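Local coordinates for protein aminoglycoside N(3)-acetyltransferase (Enterobacter cloacae, PDB 6NP3) that transfers the acetyl group of acetyl-CoA to the 3-amino group of 2-deoxystreptamine aminoglycosides and so probably confers resistance to antibiotics such as gentamicin, at residues R228-R233 against R247-A252. Numbering follows the deposited sequence.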
ATOM      1  N   ARG A 228       5.093 -14.306   6.377  1.00 18.28           N
ATOM      2  CA  ARG A 228       4.843 -15.407   7.306  1.00 20.51           C
ATOM      3  C   ARG A 228       6.126 -15.841   7.999  1.00 19.10           C
ATOM      4  O   ARG A 228       6.142 -16.063   9.217  1.00 19.96           O
ATOM      5  CB  ARG A 228       4.253 -16.617   6.575  1.00 24.66           C
ATOM      6  CG  ARG A 228       2.787 -16.582   6.290  1.00 30.74           C
ATOM      7  CD  ARG A 228       2.281 -17.896   5.676  1.00 36.51           C
ATOM      8  NE  ARG A 228       0.973 -17.688   5.056  1.00 40.97           N
ATOM      9  CZ  ARG A 228      -0.151 -17.501   5.739  1.00 44.42           C
ATOM     10  NH1 ARG A 228      -0.132 -17.506   7.062  1.00 45.72           N
ATOM     11  NH2 ARG A 228      -1.295 -17.310   5.100  1.00 45.77           N
ATOM     12  N   ASP A 229       7.203 -16.025   7.231  0.52 19.51           N
ATOM     13  CA  ASP A 229       8.491 -16.379   7.816  0.52 19.65           C
ATOM     14  C   ASP A 229       8.923 -15.321   8.821  0.52 18.17           C
ATOM     15  O   ASP A 229       9.234 -15.634   9.976  0.52 18.42           O
ATOM     16  CB  ASP A 229       9.543 -16.551   6.715  0.52 21.06           C
ATOM     17  CG  ASP A 229       9.961 -17.998   6.517  0.52 23.74           C
ATOM     18  OD1 ASP A 229       9.551 -18.874   7.301  0.52 26.30           O
ATOM     19  OD2 ASP A 229      10.719 -18.272   5.569  0.52 22.55           O
ATOM     20  N   TYR A 230       8.839 -14.048   8.423  1.00 17.17           N
ATOM     21  CA  TYR A 230       9.304 -12.960   9.283  1.00 16.15           C
ATOM     22  C   TYR A 230       8.558 -12.970  10.602  1.00 15.49           C
ATOM     23  O   TYR A 230       9.162 -12.848  11.670  1.00 16.27           O
ATOM     24  CB  TYR A 230       9.105 -11.622   8.580  1.00 15.23           C
ATOM     25  CG  TYR A 230       9.522 -10.420   9.363  1.00 14.27           C
ATOM     26  CD1 TYR A 230      10.818 -10.016   9.362  1.00 14.32           C
ATOM     27  CD2 TYR A 230       8.602  -9.676  10.096  1.00 14.71           C
ATOM     28  CE1 TYR A 230      11.202  -8.867  10.040  1.00 14.48           C
ATOM     29  CE2 TYR A 230       8.976  -8.559  10.794  1.00 14.56           C
ATOM     30  CZ  TYR A 230      10.272  -8.162  10.767  1.00 14.01           C
ATOM     31  OH  TYR A 230      10.602  -7.021  11.458  1.00 15.21           O
ATOM     32  N   LEU A 231       7.244 -13.120  10.536  1.00 16.23           N
ATOM     33  CA  LEU A 231       6.443 -13.071  11.745  1.00 17.14           C
ATOM     34  C   LEU A 231       6.679 -14.282  12.630  1.00 17.97           C
ATOM     35  O   LEU A 231       6.480 -14.194  13.844  1.00 19.63           O
ATOM     36  CB  LEU A 231       4.968 -12.941  11.384  1.00 19.15           C
ATOM     37  CG  LEU A 231       4.617 -11.593  10.746  1.00 20.59           C
ATOM     38  CD1 LEU A 231       3.180 -11.598  10.229  1.00 23.04           C
ATOM     39  CD2 LEU A 231       4.801 -10.439  11.728  1.00 20.26           C
ATOM     40  N   ALA A 232       7.141 -15.387  12.069  1.00 17.65           N
ATOM     41  CA  ALA A 232       7.490 -16.541  12.886  1.00 18.57           C
ATOM     42  C   ALA A 232       8.837 -16.385  13.558  1.00 18.19           C
ATOM     43  O   ALA A 232       9.152 -17.183  14.448  1.00 19.14           O
ATOM     44  CB  ALA A 232       7.546 -17.797  12.011  1.00 21.18           C
ATOM     45  N   ARG A 233       9.640 -15.397  13.146  1.00 18.32           N
ATOM     46  CA  ARG A 233      11.031 -15.290  13.541  1.00 19.24           C
ATOM     47  C   ARG A 233      11.378 -14.005  14.273  1.00 18.23           C
ATOM     48  O   ARG A 233      12.554 -13.811  14.588  1.00 20.65           O
ATOM     49  CB  ARG A 233      11.923 -15.354  12.293  1.00 20.96           C
ATOM     50  CG  ARG A 233      12.005 -16.733  11.668  1.00 22.99           C
ATOM     51  CD  ARG A 233      12.713 -16.666  10.324  1.00 25.71           C
ATOM     52  NE  ARG A 233      12.877 -17.978   9.700  1.00 27.88           N
ATOM     53  CZ  ARG A 233      14.036 -18.623   9.611  1.00 29.36           C
ATOM     54  NH1 ARG A 233      15.143 -18.078  10.093  1.00 31.18           N
ATOM     55  NH2 ARG A 233      14.085 -19.811   9.028  1.00 30.88           N
ATOM     56  N   ARG A 247      -0.834  -6.033  14.436  1.00 15.72           N
ATOM     57  CA  ARG A 247       0.607  -6.083  14.577  1.00 16.47           C
ATOM     58  C   ARG A 247       1.190  -4.765  14.100  1.00 14.48           C
ATOM     59  O   ARG A 247       0.675  -4.155  13.165  1.00 14.98           O
ATOM     60  CB  ARG A 247       1.210  -7.155  13.642  1.00 20.91           C
ATOM     61  CG  ARG A 247       0.939  -8.595  14.055  1.00 24.50           C
ATOM     62  CD  ARG A 247       0.699  -9.494  12.832  1.00 28.27           C
ATOM     63  NE  ARG A 247      -0.439  -9.002  12.067  1.00 32.21           N
ATOM     64  CZ  ARG A 247      -1.693  -9.387  12.256  1.00 33.39           C
ATOM     65  NH1 ARG A 247      -1.988 -10.298  13.169  1.00 35.08           N
ATOM     66  NH2 ARG A 247      -2.658  -8.860  11.525  1.00 32.95           N
ATOM     67  N   LEU A 248       2.303  -4.360  14.701  1.00 13.99           N
ATOM     68  CA  LEU A 248       3.001  -3.133  14.321  1.00 13.20           C
ATOM     69  C   LEU A 248       4.433  -3.502  13.971  1.00 13.27           C
ATOM     70  O   LEU A 248       5.212  -3.916  14.831  1.00 15.38           O
ATOM     71  CB  LEU A 248       2.923  -2.105  15.443  1.00 14.08           C
ATOM     72  CG  LEU A 248       3.384  -0.706  15.090  1.00 14.28           C
ATOM     73  CD1 LEU A 248       2.554  -0.076  13.984  1.00 14.20           C
ATOM     74  CD2 LEU A 248       3.302   0.165  16.331  1.00 16.07           C
ATOM     75  N   ILE A 249       4.758  -3.382  12.692  1.00 13.01           N
ATOM     76  CA  ILE A 249       5.970  -3.947  12.109  1.00 12.83           C
ATOM     77  C   ILE A 249       6.916  -2.834  11.686  1.00 12.50           C
ATOM     78  O   ILE A 249       6.490  -1.849  11.066  1.00 12.75           O
ATOM     79  CB  ILE A 249       5.573  -4.769  10.864  1.00 14.04           C
ATOM     80  CG1 ILE A 249       4.724  -5.973  11.263  1.00 15.15           C
ATOM     81  CG2 ILE A 249       6.794  -5.217  10.071  1.00 14.74           C
ATOM     82  CD1 ILE A 249       3.979  -6.621  10.135  1.00 16.99           C
ATOM     83  N   ASP A 250       8.204  -2.978  12.003  0.61 12.84           N
ATOM     84  CA  ASP A 250       9.205  -2.055  11.487  0.61 13.25           C
ATOM     85  C   ASP A 250       9.394  -2.324   9.994  0.61 12.34           C
ATOM     86  O   ASP A 250       9.793  -3.428   9.588  0.61 12.76           O
ATOM     87  CB  ASP A 250      10.532  -2.198  12.237  0.61 14.63           C
ATOM     88  CG  ASP A 250      11.560  -1.200  11.758  0.61 16.30           C
ATOM     89  OD1 ASP A 250      11.563  -0.066  12.253  0.61 20.27           O
ATOM     90  OD2 ASP A 250      12.347  -1.465  10.846  0.61 15.61           O
ATOM     91  N   ALA A 251       9.098  -1.324   9.162  1.00 11.73           N
ATOM     92  CA  ALA A 251       9.054  -1.538   7.720  1.00 11.84           C
ATOM     93  C   ALA A 251      10.440  -1.785   7.154  1.00 11.35           C
ATOM     94  O   ALA A 251      10.636  -2.673   6.317  1.00 11.90           O
ATOM     95  CB  ALA A 251       8.416  -0.339   7.019  1.00 12.25           C
ATOM     96  N   ALA A 252      11.419  -0.981   7.559  1.00 11.79           N
ATOM     97  CA  ALA A 252      12.767  -1.192   7.054  1.00 12.97           C
ATOM     98  C   ALA A 252      13.264  -2.587   7.400  1.00 12.84           C
ATOM     99  O   ALA A 252      13.941  -3.235   6.592  1.00 13.45           O
ATOM    100  CB  ALA A 252      13.712  -0.128   7.605  1.00 13.97           C
TER
HETATM  101  O   HOH W   1       8.980  -5.472  12.996  1.00 16.33           O
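Y230 and L231, successive residues of helix 222-233, rest against two branches of I249. Methyl CG2 of I249 meets the Y230 ring obliquely at CE2 (4.1 Å), ring and isoleucine running antiparallel past one another, while CD1 of I249 lies 4.2 Å from L231 CD2. The other leucine methyl, CD1, touches the aliphatic R247 CD at 4.2 Å, the leucine and arginine chains lying roughly perpendicular. CG of Y230 stands anti to the backbone N (chi1 179°); at the far end of the ring a water lying in its plane donates to Y230 OH (2.7 Å) and accepts from D250 N (2.8 Å). D253 bonds Y230 OH through OD2 and, in the conformer given, donates its N to OD2 of D250, the N-cap of helix 251-265; F257 packs edge-to-face with the tyrosine ring. R247 NH2 reaches S159 OG on the adjacent strand, and I254 of helix 251-265 touches both Y230 and I249. The contact lays a helix across the mixed sheet near its edge, through apolar side chains and one bridging water. Helix 222-233 packs across strand 244-250, the axes of 228-233 and 247-250 being 11.5 Å apart at 99°; the strand runs antiparallel between 156-160 and the outermost 237-241.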